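Side-chain contacts in esterase (Staphylococcus aureus subsp. aureus USA300_TCH1516, PDB 3D7R), which probably hydrolyses ester bonds, as a putative esterase with an alpha/beta hydrolase fold: residues R39-K44 / E50-K55; N71-L76 / I122-L127. All coordinates share one frame; numbering follows the deposited sequence.

Interaction 1. Residues R39-K44 / E50-K55; sequences RSIMFK and ERFFYK
The side chains of Phe43 and Phe52 cross at about a right angle, their ring planes inclined at 58° in an oblique aromatic pair with centroids 4.9 Å apart. The far corner of Phe43 does the touching: its CZ stands over one face of the Phe52 ring near the rim, 3.4 Å from Phe52 CG, while Phe43 CE1 lies 3.6 Å from Phe52 CB. With CG anti to the backbone N (chi1 -178°), the Phe52 ring is carried out from helix 46-61 toward the loop. Ile41 CG2 and the backbone O of Ser40 add looser contacts toward the outer end of the Phe52 ring, Ile41 CG2 coming within 4.4 Å of Phe52 CZ. The loop is shaped locally by an ST turn, Ser40 OG accepting a nearly straight bond from the backbone N of Met42 (present as selenomethionine; 3.1 Å), and by an inverse gamma turn centred on Met42. One face of the Phe43 ring is occupied by the carbonyl oxygen Ile41 O. Beyond the two segments, Ile41 and Phe52 both rest on Ile231 of helix 225-236, while Lys44 and Arg51 each form a salt bridge with Asp48. No hydrogen bond crosses between the two segments, whose direct contact is mainly aromatic and aliphatic; the Lys44-Asp48 salt bridge adds a polar tie from the loop to the same helix.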
loop_
_atom_site.group_PDB
_atom_site.type_symbol
_atom_site.label_atom_id
_atom_site.label_comp_id
_atom_site.label_asym_id
_atom_site.label_seq_id
_atom_site.Cartn_x
_atom_site.Cartn_y
_atom_site.Cartn_z
ATOM N N ARG A 39 -9.604 -11.883 -6.381
ATOM C CA ARG A 39 -8.572 -11.235 -5.578
ATOM C C ARG A 39 -8.145 -12.120 -4.399
ATOM O O ARG A 39 -7.299 -11.729 -3.584
ATOM C CB ARG A 39 -9.062 -9.877 -5.062
ATOM C CG ARG A 39 -9.343 -8.844 -6.155
ATOM C CD ARG A 39 -9.562 -7.449 -5.554
ATOM N NE ARG A 39 -8.292 -6.832 -5.179
ATOM C CZ ARG A 39 -7.427 -6.302 -6.046
ATOM N NH1 ARG A 39 -7.692 -6.317 -7.345
ATOM N NH2 ARG A 39 -6.291 -5.759 -5.612
ATOM N N SER A 40 -8.743 -13.299 -4.283
ATOM C CA SER A 40 -8.441 -14.143 -3.141
ATOM C C SER A 40 -7.063 -14.775 -3.276
ATOM O O SER A 40 -6.668 -15.198 -4.353
ATOM C CB SER A 40 -9.525 -15.196 -2.915
ATOM O OG SER A 40 -9.069 -16.171 -1.985
ATOM N N ILE A 41 -6.321 -14.794 -2.175
ATOM C CA ILE A 41 -5.030 -15.468 -2.143
ATOM C C ILE A 41 -5.087 -16.654 -1.176
ATOM O O ILE A 41 -4.047 -17.132 -0.687
ATOM C CB ILE A 41 -3.877 -14.506 -1.764
ATOM C CG1 ILE A 41 -4.131 -13.857 -0.401
ATOM C CG2 ILE A 41 -3.676 -13.462 -2.854
ATOM C CD1 ILE A 41 -2.886 -13.417 0.281
HETATM N N MSE A 42 -6.302 -17.143 -0.925
HETATM C CA MSE A 42 -6.497 -18.273 -0.014
HETATM C C MSE A 42 -6.201 -19.577 -0.753
HETATM O O MSE A 42 -7.093 -20.417 -0.907
HETATM C CB MSE A 42 -7.934 -18.290 0.532
HETATM C CG MSE A 42 -8.299 -17.082 1.384
HETATM SE SE MSE A 42 -6.944 -16.684 2.749
HETATM C CE MSE A 42 -8.106 -15.818 4.013
ATOM N N PHE A 43 -4.958 -19.751 -1.211
ATOM C CA PHE A 43 -4.616 -20.909 -2.066
ATOM C C PHE A 43 -4.570 -22.196 -1.262
ATOM O O PHE A 43 -4.067 -22.194 -0.138
ATOM C CB PHE A 43 -3.269 -20.723 -2.766
ATOM C CG PHE A 43 -3.129 -19.417 -3.484
ATOM C CD1 PHE A 43 -4.040 -19.044 -4.452
ATOM C CD2 PHE A 43 -2.073 -18.559 -3.181
ATOM C CE1 PHE A 43 -3.900 -17.841 -5.136
ATOM C CE2 PHE A 43 -1.921 -17.337 -3.852
ATOM C CZ PHE A 43 -2.842 -16.975 -4.812
ATOM N N LYS A 44 -5.080 -23.282 -1.837
ATOM C CA LYS A 44 -5.114 -24.586 -1.133
ATOM C C LYS A 44 -3.774 -25.301 -1.208
ATOM O O LYS A 44 -3.381 -26.012 -0.282
ATOM C CB LYS A 44 -6.188 -25.491 -1.733
ATOM C CG LYS A 44 -7.613 -25.067 -1.450
ATOM C CD LYS A 44 -8.635 -26.113 -1.896
ATOM C CE LYS A 44 -8.716 -26.243 -3.401
ATOM N NZ LYS A 44 -8.886 -24.915 -4.071
ATOM N N GLU A 50 -0.049 -21.968 -9.043
ATOM C CA GLU A 50 0.277 -21.983 -10.477
ATOM C C GLU A 50 -0.840 -21.358 -11.307
ATOM O O GLU A 50 -0.572 -20.494 -12.146
ATOM C CB GLU A 50 0.562 -23.402 -10.994
ATOM C CG GLU A 50 1.778 -24.103 -10.381
ATOM C CD GLU A 50 1.920 -25.571 -10.857
ATOM O OE1 GLU A 50 1.612 -25.861 -12.038
ATOM O OE2 GLU A 50 2.341 -26.435 -10.047
ATOM N N ARG A 51 -2.085 -21.765 -11.050
ATOM C CA ARG A 51 -3.264 -21.226 -11.755
ATOM C C ARG A 51 -3.414 -19.712 -11.581
ATOM O O ARG A 51 -3.752 -18.994 -12.525
ATOM C CB ARG A 51 -4.546 -21.944 -11.314
ATOM C CG ARG A 51 -4.594 -23.426 -11.760
ATOM C CD ARG A 51 -5.994 -24.015 -11.634
ATOM N NE ARG A 51 -6.282 -24.402 -10.255
ATOM C CZ ARG A 51 -6.265 -25.657 -9.812
ATOM N NH1 ARG A 51 -5.980 -26.663 -10.636
ATOM N NH2 ARG A 51 -6.531 -25.913 -8.536
ATOM N N PHE A 52 -3.166 -19.240 -10.361
ATOM C CA PHE A 52 -3.135 -17.816 -10.055
ATOM C C PHE A 52 -2.071 -17.089 -10.874
ATOM O O PHE A 52 -2.385 -16.095 -11.514
ATOM C CB PHE A 52 -2.865 -17.613 -8.560
ATOM C CG PHE A 52 -2.856 -16.170 -8.121
ATOM C CD1 PHE A 52 -4.056 -15.488 -7.910
ATOM C CD2 PHE A 52 -1.654 -15.510 -7.878
ATOM C CE1 PHE A 52 -4.071 -14.154 -7.468
ATOM C CE2 PHE A 52 -1.645 -14.162 -7.430
ATOM C CZ PHE A 52 -2.869 -13.487 -7.224
ATOM N N PHE A 53 -0.824 -17.579 -10.851
ATOM C CA PHE A 53 0.255 -16.963 -11.639
ATOM C C PHE A 53 -0.058 -16.948 -13.126
ATOM O O PHE A 53 0.182 -15.954 -13.796
ATOM C CB PHE A 53 1.620 -17.635 -11.402
ATOM C CG PHE A 53 2.206 -17.377 -10.024
ATOM C CD1 PHE A 53 1.934 -16.191 -9.338
ATOM C CD2 PHE A 53 3.035 -18.324 -9.421
ATOM C CE1 PHE A 53 2.469 -15.951 -8.077
ATOM C CE2 PHE A 53 3.591 -18.089 -8.135
ATOM C CZ PHE A 53 3.292 -16.909 -7.473
ATOM N N TYR A 54 -0.567 -18.064 -13.641
ATOM C CA TYR A 54 -1.004 -18.140 -15.037
ATOM C C TYR A 54 -2.017 -17.023 -15.368
ATOM O O TYR A 54 -1.830 -16.264 -16.333
ATOM C CB TYR A 54 -1.623 -19.511 -15.347
ATOM C CG TYR A 54 -2.194 -19.593 -16.755
ATOM C CD1 TYR A 54 -1.394 -20.011 -17.820
ATOM C CD2 TYR A 54 -3.525 -19.264 -17.020
ATOM C CE1 TYR A 54 -1.900 -20.104 -19.116
ATOM C CE2 TYR A 54 -4.045 -19.348 -18.324
ATOM C CZ TYR A 54 -3.218 -19.772 -19.359
ATOM O OH TYR A 54 -3.692 -19.865 -20.657
ATOM N N LYS A 55 -3.073 -16.931 -14.563
ATOM C CA LYS A 55 -4.093 -15.880 -14.716
ATOM C C LYS A 55 -3.504 -14.464 -14.613
ATOM O O LYS A 55 -3.806 -13.595 -15.436
ATOM C CB LYS A 55 -5.201 -16.051 -13.657
ATOM C CG LYS A 55 -6.397 -15.128 -13.877
ATOM C CD LYS A 55 -7.561 -15.449 -12.930
ATOM C CE LYS A 55 -8.820 -14.670 -13.335
ATOM N NZ LYS A 55 -8.661 -13.188 -13.188
#

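Interaction 2. Residues N71-L76 / I122-L127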
loop_
_atom_site.group_PDB
_atom_site.type_symbol
_atom_site.label_atom_id
_atom_site.label_comp_id
_atom_site.label_asym_id
_atom_site.label_seq_id
_atom_site.Cartn_x
_atom_site.Cartn_y
_atom_site.Cartn_z
ATOM N N ASN A 71 -18.908 5.944 -10.557
ATOM C CA ASN A 71 -18.856 7.395 -10.727
ATOM C C ASN A 71 -17.677 7.922 -9.915
ATOM O O ASN A 71 -17.693 7.877 -8.688
ATOM C CB ASN A 71 -20.176 8.031 -10.276
ATOM C CG ASN A 71 -20.157 9.560 -10.334
ATOM O OD1 ASN A 71 -19.693 10.148 -11.302
ATOM N ND2 ASN A 71 -20.681 10.202 -9.289
ATOM N N VAL A 72 -16.633 8.366 -10.605
ATOM C CA VAL A 72 -15.490 8.993 -9.950
ATOM C C VAL A 72 -15.784 10.492 -9.823
ATOM O O VAL A 72 -16.023 11.170 -10.818
ATOM C CB VAL A 72 -14.167 8.731 -10.732
ATOM C CG1 VAL A 72 -12.959 9.579 -10.163
ATOM C CG2 VAL A 72 -13.844 7.230 -10.752
ATOM N N LYS A 73 -15.815 10.993 -8.591
ATOM C CA LYS A 73 -16.234 12.358 -8.360
ATOM C C LYS A 73 -15.101 13.326 -8.640
ATOM O O LYS A 73 -15.343 14.432 -9.112
ATOM C CB LYS A 73 -16.753 12.540 -6.930
ATOM C CG LYS A 73 -18.101 11.909 -6.666
ATOM C CD LYS A 73 -18.452 12.089 -5.174
ATOM C CE LYS A 73 -19.797 11.467 -4.832
ATOM N NZ LYS A 73 -19.916 11.231 -3.351
ATOM N N ALA A 74 -13.866 12.915 -8.348
ATOM C CA ALA A 74 -12.719 13.761 -8.648
ATOM C C ALA A 74 -12.542 13.806 -10.157
ATOM O O ALA A 74 -13.052 12.937 -10.875
ATOM C CB ALA A 74 -11.428 13.246 -7.943
ATOM N N ASN A 75 -11.861 14.835 -10.642
ATOM C CA ASN A 75 -11.418 14.850 -12.038
ATOM C C ASN A 75 -10.267 13.876 -12.219
ATOM O O ASN A 75 -9.369 13.793 -11.358
ATOM C CB ASN A 75 -11.031 16.263 -12.471
ATOM C CG ASN A 75 -12.169 17.236 -12.300
ATOM O OD1 ASN A 75 -12.113 18.124 -11.442
ATOM N ND2 ASN A 75 -13.242 17.044 -13.077
ATOM N N LEU A 76 -10.292 13.144 -13.327
ATOM C CA LEU A 76 -9.326 12.058 -13.563
ATOM C C LEU A 76 -8.411 12.333 -14.755
ATOM O O LEU A 76 -8.880 12.687 -15.842
ATOM C CB LEU A 76 -10.074 10.734 -13.771
ATOM C CG LEU A 76 -9.305 9.411 -13.901
ATOM C CD1 LEU A 76 -8.620 9.040 -12.596
ATOM C CD2 LEU A 76 -10.259 8.307 -14.312
ATOM N N ILE A 122 -10.302 9.956 -0.776
ATOM C CA ILE A 122 -9.135 10.613 -0.184
ATOM C C ILE A 122 -8.841 11.934 -0.907
ATOM O O ILE A 122 -8.481 12.947 -0.267
ATOM C CB ILE A 122 -7.871 9.689 -0.222
ATOM C CG1 ILE A 122 -8.017 8.522 0.772
ATOM C CG2 ILE A 122 -6.593 10.482 0.110
ATOM C CD1 ILE A 122 -7.054 7.376 0.500
ATOM N N THR A 123 -8.960 11.912 -2.242
ATOM C CA THR A 123 -8.778 13.129 -3.032
ATOM C C THR A 123 -9.733 14.224 -2.542
ATOM O O THR A 123 -9.323 15.345 -2.272
ATOM C CB THR A 123 -9.042 12.878 -4.545
ATOM O OG1 THR A 123 -8.201 11.818 -5.011
ATOM C CG2 THR A 123 -8.787 14.167 -5.393
ATOM N N LEU A 124 -11.014 13.886 -2.439
ATOM C CA LEU A 124 -12.029 14.850 -2.048
ATOM C C LEU A 124 -11.869 15.321 -0.603
ATOM O O LEU A 124 -12.187 16.480 -0.299
ATOM C CB LEU A 124 -13.435 14.276 -2.285
ATOM C CG LEU A 124 -14.065 14.579 -3.660
ATOM C CD1 LEU A 124 -13.286 13.968 -4.812
ATOM C CD2 LEU A 124 -15.518 14.091 -3.680
ATOM N N SER A 125 -11.371 14.441 0.280
ATOM C CA SER A 125 -11.150 14.827 1.692
ATOM C C SER A 125 -9.880 15.621 1.964
ATOM O O SER A 125 -9.876 16.536 2.794
ATOM C CB SER A 125 -11.180 13.595 2.608
ATOM O OG SER A 125 -12.404 12.903 2.441
ATOM N N THR A 126 -8.786 15.259 1.302
ATOM C CA THR A 126 -7.498 15.900 1.559
ATOM C C THR A 126 -7.254 17.112 0.658
ATOM O O THR A 126 -6.490 18.021 1.020
ATOM C CB THR A 126 -6.331 14.918 1.349
ATOM O OG1 THR A 126 -6.301 14.514 -0.023
ATOM C CG2 THR A 126 -6.506 13.664 2.248
ATOM N N LEU A 127 -7.888 17.112 -0.516
ATOM C CA LEU A 127 -7.583 18.078 -1.574
ATOM C C LEU A 127 -6.111 18.089 -1.981
ATOM O O LEU A 127 -5.583 19.126 -2.379
ATOM C CB LEU A 127 -8.069 19.490 -1.195
ATOM C CG LEU A 127 -9.565 19.571 -0.904
ATOM C CD1 LEU A 127 -9.955 21.002 -0.546
ATOM C CD2 LEU A 127 -10.361 19.056 -2.115
#
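The lead-in to edge strand 75-81 of the central sheet packs here against the C-terminal part of helix 113-126, where Ala74 and Lys73 meet Leu124 and Thr123. Leu124 divides its two methyls between neighbouring residues: CD1 lies 3.7 Å from Ala74 CB and equally close to the backbone N of Ala74, whereas CD2 lies 3.8 Å from Lys73 CB. The side chains of Lys73 and Leu124 cross at about a right angle, and Lys73 CD also touches Leu124 CD2, so the aliphatic part of the lysine passes over the leucine tip. With its chain extended beyond CG, Lys73 carries its ammonium group onward, away from the helix. Ala74 CB rests against both Leu124 CD1 and Thr123 CG2, the latter 3.8 Å from it. In Thr123, OG1 lies beside the backbone N (chi1 -56°), which puts CG2 anti to that N and facing Ala74, while OG1 bonds to Leu119 O one turn earlier in the helix.

In this alpha/beta hydrolase fold helix 113-126 is the crossover of a beta-alpha-beta unit joining the adjacent parallel strands 98-102 and 129-133, and its contact with the start of strand 75-81 ties it to the antiparallel margin of the sheet. Asp120, one turn before Leu124, adds polar contacts: its two carboxylate oxygens accept hydrogen bonds from the backbone N atoms of Lys73 (OD2) and Ala74 (OD1). Toward the helix end, Ile122 O is gripped twice by Thr126, whose N and OG1 (2.7 Å from Ile122 O) approach from opposite faces of the carbonyl plane. Leu127 then leaves the helix with positive phi (56°), and the chain turns toward strand 129-133.

How the interactions relate
The two contacts follow one another along the chain: interaction 1 closes within helix 46-61 before interaction 2 opens at the lead-in to strand 75-81, the next regular element. They do not touch. Their centres are about 32 Å apart and their nearest atoms about 15 Å apart, and the centres of interactions 1 and 2 lie about 20 Å and 18 Å from the centre of the chain. Interaction 1 joins elements of the N-terminal region that rest on helix 225-236, whereas interaction 2 belongs to the edge of the central sheet. A dimethyl sulfoxide, probably from the crystallisation liquor, lies about 3 Å from the side chain of Phe43 in interaction 1.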